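Local coordinates for cyclopropane mycolic acid synthase 1 (Mycobacterium tuberculosis, PDB 1KPG), which converts a double bond at the distal position of an alpha mycolic acid into a cyclopropane ring, using a methylene group from S-adenosyl-L-methionine, at residues Lys52-Leu57 and Met79-Glu84; Met66-Val71 and Arg132-Gly137. All coordinates share one frame; numbering follows the deposited sequence.

Interaction 1 of 2, residues Lys52-Leu57 and Met79-Glu84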
loop_
_atom_site.group_PDB
_atom_site.type_symbol
_atom_site.label_atom_id
_atom_site.label_comp_id
_atom_site.label_asym_id
_atom_site.label_seq_id
_atom_site.Cartn_x
_atom_site.Cartn_y
_atom_site.Cartn_z
ATOM N N LYS A 52 -7.912 -8.360 4.998
ATOM C CA LYS A 52 -7.522 -6.960 4.955
ATOM C C LYS A 52 -8.214 -6.276 3.772
ATOM O O LYS A 52 -8.674 -5.133 3.885
ATOM C CB LYS A 52 -5.994 -6.844 4.857
ATOM C CG LYS A 52 -5.472 -5.426 4.683
ATOM C CD LYS A 52 -5.466 -4.997 3.225
ATOM C CE LYS A 52 -4.554 -5.878 2.362
ATOM N NZ LYS A 52 -3.141 -5.887 2.846
ATOM N N ILE A 53 -8.298 -6.971 2.641
ATOM C CA ILE A 53 -8.964 -6.408 1.462
ATOM C C ILE A 53 -10.453 -6.181 1.750
ATOM O O ILE A 53 -11.006 -5.141 1.397
ATOM C CB ILE A 53 -8.820 -7.332 0.232
ATOM C CG1 ILE A 53 -7.365 -7.320 -0.259
ATOM C CG2 ILE A 53 -9.747 -6.872 -0.886
ATOM C CD1 ILE A 53 -7.073 -8.353 -1.334
ATOM N N ASP A 54 -11.096 -7.152 2.395
ATOM C CA ASP A 54 -12.514 -7.017 2.732
ATOM C C ASP A 54 -12.719 -5.911 3.774
ATOM O O ASP A 54 -13.704 -5.177 3.721
ATOM C CB ASP A 54 -13.073 -8.343 3.262
ATOM C CG ASP A 54 -13.302 -9.381 2.153
ATOM O OD1 ASP A 54 -13.264 -10.589 2.464
ATOM O OD2 ASP A 54 -13.531 -8.997 0.980
ATOM N N LEU A 55 -11.789 -5.796 4.720
ATOM C CA LEU A 55 -11.873 -4.763 5.755
ATOM C C LEU A 55 -11.881 -3.381 5.103
ATOM O O LEU A 55 -12.668 -2.506 5.471
ATOM C CB LEU A 55 -10.682 -4.857 6.710
ATOM C CG LEU A 55 -10.587 -3.724 7.747
ATOM C CD1 LEU A 55 -11.755 -3.823 8.732
ATOM C CD2 LEU A 55 -9.264 -3.799 8.487
ATOM N N ALA A 56 -10.997 -3.195 4.130
ATOM C CA ALA A 56 -10.899 -1.929 3.408
ATOM C C ALA A 56 -12.130 -1.699 2.522
ATOM O O ALA A 56 -12.790 -0.657 2.622
ATOM C CB ALA A 56 -9.632 -1.917 2.558
ATOM N N LEU A 57 -12.441 -2.671 1.664
ATOM C CA LEU A 57 -13.584 -2.551 0.759
ATOM C C LEU A 57 -14.932 -2.479 1.474
ATOM O O LEU A 57 -15.876 -1.886 0.959
ATOM C CB LEU A 57 -13.612 -3.707 -0.244
ATOM C CG LEU A 57 -12.476 -3.828 -1.264
ATOM C CD1 LEU A 57 -12.812 -4.941 -2.248
ATOM C CD2 LEU A 57 -12.283 -2.505 -1.999
HETATM N N MSE A 79 -8.425 -5.031 -6.718
HETATM C CA MSE A 79 -9.299 -4.720 -7.848
HETATM C C MSE A 79 -10.180 -5.895 -8.226
HETATM O O MSE A 79 -11.397 -5.773 -8.347
HETATM C CB MSE A 79 -8.484 -4.398 -9.095
HETATM C CG MSE A 79 -7.844 -3.069 -9.140
HETATM SE SE MSE A 79 -6.776 -3.047 -10.733
HETATM C CE MSE A 79 -8.164 -3.120 -12.051
HETATM N N MSE A 80 -9.529 -7.023 -8.466
HETATM C CA MSE A 80 -10.223 -8.222 -8.881
HETATM C C MSE A 80 -11.218 -8.733 -7.843
HETATM O O MSE A 80 -12.243 -9.304 -8.212
HETATM C CB MSE A 80 -9.210 -9.312 -9.247
HETATM C CG MSE A 80 -8.266 -8.921 -10.378
HETATM SE SE MSE A 80 -9.127 -8.047 -11.907
HETATM C CE MSE A 80 -7.851 -6.633 -12.192
ATOM N N ARG A 81 -10.931 -8.541 -6.557
ATOM C CA ARG A 81 -11.875 -8.990 -5.537
ATOM C C ARG A 81 -13.057 -8.021 -5.475
ATOM O O ARG A 81 -14.182 -8.432 -5.210
ATOM C CB ARG A 81 -11.220 -9.109 -4.152
ATOM C CG ARG A 81 -12.209 -9.565 -3.078
ATOM C CD ARG A 81 -11.524 -10.142 -1.849
ATOM N NE ARG A 81 -12.476 -10.590 -0.820
ATOM C CZ ARG A 81 -13.211 -11.700 -0.888
ATOM N NH1 ARG A 81 -13.123 -12.504 -1.940
ATOM N NH2 ARG A 81 -14.030 -12.016 0.108
ATOM N N ALA A 82 -12.804 -6.738 -5.722
ATOM C CA ALA A 82 -13.883 -5.754 -5.720
ATOM C C ALA A 82 -14.859 -6.161 -6.830
ATOM O O ALA A 82 -16.080 -6.164 -6.644
ATOM C CB ALA A 82 -13.326 -4.353 -5.988
ATOM N N VAL A 83 -14.302 -6.523 -7.981
ATOM C CA VAL A 83 -15.097 -6.954 -9.126
ATOM C C VAL A 83 -15.882 -8.233 -8.845
ATOM O O VAL A 83 -17.114 -8.244 -8.916
ATOM C CB VAL A 83 -14.202 -7.210 -10.359
ATOM C CG1 VAL A 83 -15.018 -7.889 -11.473
ATOM C CG2 VAL A 83 -13.623 -5.896 -10.857
ATOM N N GLU A 84 -15.163 -9.307 -8.525
ATOM C CA GLU A 84 -15.782 -10.601 -8.264
ATOM C C GLU A 84 -16.703 -10.664 -7.054
ATOM O O GLU A 84 -17.816 -11.183 -7.148
ATOM C CB GLU A 84 -14.705 -11.685 -8.133
ATOM C CG GLU A 84 -14.094 -12.103 -9.459
ATOM C CD GLU A 84 -12.589 -11.926 -9.495
ATOM O OE1 GLU A 84 -11.917 -12.311 -8.513
ATOM O OE2 GLU A 84 -12.076 -11.410 -10.510
#
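A bidentate salt bridge between Asp54 and Arg81, with a small apolar patch beside it, joins helices 45-57 and 77-86. Both helices lie on one face of the central sheet of a Rossmann-like methyltransferase fold. They follow each other in the chain with strand 67-71 between them. The axes of segments 52-57 and 79-84 cross at -65° and come within 10.6 Å.

Arg81 reaches over with CG anti to its backbone N (chi1 179°) and the chain extended as far as NE. It meets the aspartate side-on, through NE and one terminal nitrogen. Arg81 NE donates to Asp54 OD2 at 2.6 Å, and Arg81 NH2 donates to Asp54 OD1 at 2.9 Å. The fork is not flat: the carboxylate and guanidinium planes are turned 50° apart. OD1 uses its syn lone pair. OD2 is also met on its syn side, but from well out of the carboxylate plane. Tyr86 OH, near the end of helix 77-86, is a second hydrogen-bond partner of OD2.

The aliphatic part of the arginine is used as well. Ile53 CG2 lies 3.8 Å from Arg81 CD. Further along, Leu57 points CD1 at the backbone of helix 77-86, 3.7 Å from Ala82 CA, and packs on the Ala82 methyl. Leu57 and Ala82 also touch Leu68 of strand 67-71.

With both carboxylate oxygens engaged by the guanidinium, Asp54 is probably held as the anion, and the twin bonds limit rotation of both charged groups.

Interaction 2 of 2, residues Met66-Val71 and Arg132-Gly137. With SAH (S-adenosyl-L-homocysteine), chain F; 16A (cetyl-trimethyl-ammonium), chain G.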
loop_
_atom_site.group_PDB
_atom_site.type_symbol
_atom_site.label_atom_id
_atom_site.label_comp_id
_atom_site.label_asym_id
_atom_site.label_seq_id
_atom_site.Cartn_x
_atom_site.Cartn_y
_atom_site.Cartn_z
HETATM N N MSE A 66 -21.069 0.451 -9.355
HETATM C CA MSE A 66 -20.209 1.572 -8.978
HETATM C C MSE A 66 -18.843 1.409 -9.635
HETATM O O MSE A 66 -18.484 0.318 -10.075
HETATM C CB MSE A 66 -20.009 1.640 -7.460
HETATM C CG MSE A 66 -21.082 2.403 -6.685
HETATM SE SE MSE A 66 -20.603 2.625 -4.809
HETATM C CE MSE A 66 -22.353 3.105 -4.102
ATOM N N THR A 67 -18.093 2.503 -9.709
ATOM C CA THR A 67 -16.753 2.463 -10.282
ATOM C C THR A 67 -15.786 2.748 -9.155
ATOM O O THR A 67 -15.801 3.830 -8.559
ATOM C CB THR A 67 -16.555 3.515 -11.392
ATOM O OG1 THR A 67 -17.344 3.158 -12.531
ATOM C CG2 THR A 67 -15.085 3.587 -11.807
ATOM N N LEU A 68 -14.952 1.762 -8.850
ATOM C CA LEU A 68 -13.977 1.905 -7.782
ATOM C C LEU A 68 -12.599 2.238 -8.339
ATOM O O LEU A 68 -12.142 1.614 -9.294
ATOM C CB LEU A 68 -13.890 0.611 -6.970
ATOM C CG LEU A 68 -12.701 0.571 -6.001
ATOM C CD1 LEU A 68 -12.945 1.518 -4.826
ATOM C CD2 LEU A 68 -12.502 -0.851 -5.518
ATOM N N LEU A 69 -11.942 3.223 -7.737
ATOM C CA LEU A 69 -10.607 3.621 -8.157
ATOM C C LEU A 69 -9.578 3.111 -7.154
ATOM O O LEU A 69 -9.639 3.454 -5.974
ATOM C CB LEU A 69 -10.503 5.142 -8.232
ATOM C CG LEU A 69 -9.116 5.709 -8.540
ATOM C CD1 LEU A 69 -8.714 5.332 -9.951
ATOM C CD2 LEU A 69 -9.143 7.228 -8.384
ATOM N N ASP A 70 -8.639 2.293 -7.625
ATOM C CA ASP A 70 -7.587 1.765 -6.761
ATOM C C ASP A 70 -6.295 2.503 -7.087
ATOM O O ASP A 70 -5.681 2.269 -8.132
ATOM C CB ASP A 70 -7.377 0.259 -6.989
ATOM C CG ASP A 70 -6.446 -0.360 -5.949
ATOM O OD1 ASP A 70 -5.671 0.386 -5.318
ATOM O OD2 ASP A 70 -6.482 -1.596 -5.763
ATOM N N VAL A 71 -5.897 3.409 -6.202
ATOM C CA VAL A 71 -4.673 4.185 -6.399
ATOM C C VAL A 71 -3.490 3.403 -5.844
ATOM O O VAL A 71 -3.333 3.287 -4.629
ATOM C CB VAL A 71 -4.767 5.557 -5.693
ATOM C CG1 VAL A 71 -3.459 6.324 -5.846
ATOM C CG2 VAL A 71 -5.912 6.355 -6.283
ATOM N N ARG A 132 -16.029 5.695 -5.658
ATOM C CA ARG A 132 -15.327 5.437 -4.411
ATOM C C ARG A 132 -13.851 5.244 -4.730
ATOM O O ARG A 132 -13.487 4.932 -5.871
ATOM C CB ARG A 132 -15.881 4.174 -3.749
ATOM C CG ARG A 132 -17.356 4.238 -3.358
ATOM C CD ARG A 132 -17.566 5.107 -2.130
ATOM N NE ARG A 132 -18.935 5.044 -1.611
ATOM C CZ ARG A 132 -19.962 5.762 -2.066
ATOM N NH1 ARG A 132 -19.804 6.620 -3.065
ATOM N NH2 ARG A 132 -21.156 5.629 -1.501
ATOM N N ILE A 133 -13.002 5.426 -3.724
ATOM C CA ILE A 133 -11.567 5.267 -3.904
ATOM C C ILE A 133 -10.956 4.442 -2.781
ATOM O O ILE A 133 -11.371 4.542 -1.626
ATOM C CB ILE A 133 -10.849 6.632 -3.924
ATOM C CG1 ILE A 133 -11.471 7.540 -4.985
ATOM C CG2 ILE A 133 -9.371 6.442 -4.220
ATOM C CD1 ILE A 133 -10.874 8.935 -5.005
ATOM N N VAL A 134 -9.976 3.615 -3.137
ATOM C CA VAL A 134 -9.260 2.794 -2.172
ATOM C C VAL A 134 -7.789 2.925 -2.538
ATOM O O VAL A 134 -7.426 2.927 -3.715
ATOM C CB VAL A 134 -9.691 1.294 -2.231
ATOM C CG1 VAL A 134 -9.277 0.669 -3.554
ATOM C CG2 VAL A 134 -9.066 0.524 -1.062
ATOM N N SER A 135 -6.945 3.080 -1.531
ATOM C CA SER A 135 -5.513 3.212 -1.757
ATOM C C SER A 135 -4.819 2.571 -0.566
ATOM O O SER A 135 -4.937 3.044 0.561
ATOM C CB SER A 135 -5.123 4.691 -1.873
ATOM O OG SER A 135 -3.743 4.824 -2.163
ATOM N N ILE A 136 -4.099 1.485 -0.823
ATOM C CA ILE A 136 -3.414 0.755 0.235
ATOM C C ILE A 136 -1.901 0.665 0.011
ATOM O O ILE A 136 -1.439 0.015 -0.932
ATOM C CB ILE A 136 -4.005 -0.662 0.342
ATOM C CG1 ILE A 136 -5.504 -0.566 0.658
ATOM C CG2 ILE A 136 -3.260 -1.466 1.388
ATOM C CD1 ILE A 136 -6.298 -1.842 0.365
ATOM N N GLY A 137 -1.140 1.336 0.875
ATOM C CA GLY A 137 0.309 1.313 0.772
ATOM C C GLY A 137 0.961 2.093 -0.363
ATOM O O GLY A 137 2.115 1.836 -0.692
HETATM N N SAH F . -2.090 -1.544 -3.130
HETATM C CA SAH F . -1.279 -2.715 -3.474
HETATM C CB SAH F . 0.172 -2.338 -3.825
HETATM C CG SAH F . 1.002 -1.596 -2.750
HETATM S SD SAH F . 2.704 -1.253 -3.273
HETATM C C SAH F . -1.263 -3.733 -2.330
HETATM O O SAH F . -1.648 -3.355 -1.203
HETATM O OXT SAH F . -0.855 -4.894 -2.566
HETATM C "C5'" SAH F . 2.684 0.534 -3.627
HETATM C "C4'" SAH F . 1.878 0.803 -4.891
HETATM O "O4'" SAH F . 1.496 2.190 -5.087
HETATM C "C3'" SAH F . 2.584 0.371 -6.174
HETATM O "O3'" SAH F . 1.640 -0.345 -6.991
HETATM C "C2'" SAH F . 3.008 1.685 -6.796
HETATM O "O2'" SAH F . 3.207 1.550 -8.200
HETATM C "C1'" SAH F . 1.860 2.559 -6.431
HETATM N N9 SAH F . 2.095 4.011 -6.528
HETATM C C8 SAH F . 3.128 4.872 -5.878
HETATM N N7 SAH F . 3.043 6.129 -6.176
HETATM C C5 SAH F . 1.934 6.179 -7.053
HETATM C C6 SAH F . 1.299 7.262 -7.743
HETATM N N6 SAH F . 1.720 8.537 -7.640
HETATM N N1 SAH F . 0.214 6.975 -8.538
HETATM C C2 SAH F . -0.223 5.702 -8.651
HETATM N N3 SAH F . 0.277 4.604 -8.061
HETATM C C4 SAH F . 1.363 4.907 -7.269
HETATM C C1 16A G . 6.721 -2.605 5.179
HETATM C C2 16A G . 7.360 -1.236 4.934
HETATM C C3 16A G . 7.635 -0.499 6.254
HETATM C C4 16A G . 8.267 0.893 6.113
HETATM C C5 16A G . 8.520 1.531 7.491
HETATM C C6 16A G . 9.147 2.941 7.483
HETATM C C7 16A G . 10.433 3.237 6.663
HETATM C C8 16A G . 10.453 4.265 5.504
HETATM C C9 16A G . 9.308 5.294 5.335
HETATM C C10 16A G . 8.205 4.857 4.377
HETATM C C11 16A G . 8.366 5.140 2.861
HETATM C C12 16A G . 8.079 4.036 1.813
HETATM C C13 16A G . 6.928 3.049 2.118
HETATM C C14 16A G . 6.708 1.995 1.030
HETATM C C15 16A G . 5.709 0.953 1.570
HETATM C C16 16A G . 5.522 -0.182 0.537
HETATM N N1 16A G . 4.631 -1.326 0.709
HETATM C C17 16A G . 4.856 -2.156 -0.532
HETATM C C18 16A G . 4.946 -2.211 1.903
HETATM C C19 16A G . 3.177 -0.900 0.676
HETATM O O HOH W 1 -3.934 0.676 -3.389
#
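Strands 67-71 and 132-136 are neighbouring parallel strands in the middle of the sheet, and their C-terminal ends face the bound S-adenosyl-L-homocysteine. Leu68, Leu69 and Asp70 pair with Arg132, Ile133 and Val134. Leu69 is bonded through both backbone N and O: its N donates to Arg132 O at 3.0 Å, and its O accepts from Val134 N at 2.9 Å. Val71 N then bonds to Val134 O at 3.0 Å. At the other end, Arg132 N to Thr67 O is weak.

The sheet has strand order 3-2-1-4-5-7-6, that of the Rossmann-like class I methyltransferases, so the first and fourth strands are neighbours. Residues 68-71 and the glycine-rich turn that follows are assigned by similarity to S-adenosyl-L-methionine binding; here Gly72 O is hydrogen-bonded to S-adenosyl-L-homocysteine.

Leu68 and Val134 pack on the sheet face that also carries Asp70. On the other face, Leu69 and Ile133 lie side by side, with Leu69 CD2 4.1 Å from Ile133 CG1. Val71 CG2 also leans on Ile133 CG2. At the far end, the Met66 methyl sits over one face of the Arg132 guanidinium, offset toward its rim. Arg132 NE bonds to Leu60 O.

Near the ligand, side chains and water extend the pairing. Ser135 has OG anti to the backbone N (chi1 -177°), which directs the hydroxyl to Val71 O at 2.9 Å. A water accepts from Ile136 N and donates to Asp70 OD1 at 2.6 Å. Ile136 O takes a hydrogen bond from the ligand amine N at 2.8 Å. Gly137 O lies 3.2 Å from C19 of the cetyl-trimethyl-ammonium head group.

In the fold
Interaction 1 packs on one face of the strands paired in interaction 2, and their centres are about 10 Å apart. Leu68 is the main meeting point: its CD2 lies 3.6 Å from Ala82 CB and 3.9 Å from Leu57 CD2. Toward the ligand, Ala56 CB lies 4.0 Å from Ile136 CD1, and Met79 CG lies 3.9 Å from Asp70 OD2. The segments alternate along the chain: 52-57, 66-71, 79-84, 132-137. Interaction 2 touches S-adenosyl-L-homocysteine directly. Interaction 1 stands behind it, with the side chain of Ile53 about 7 Å from the ligand.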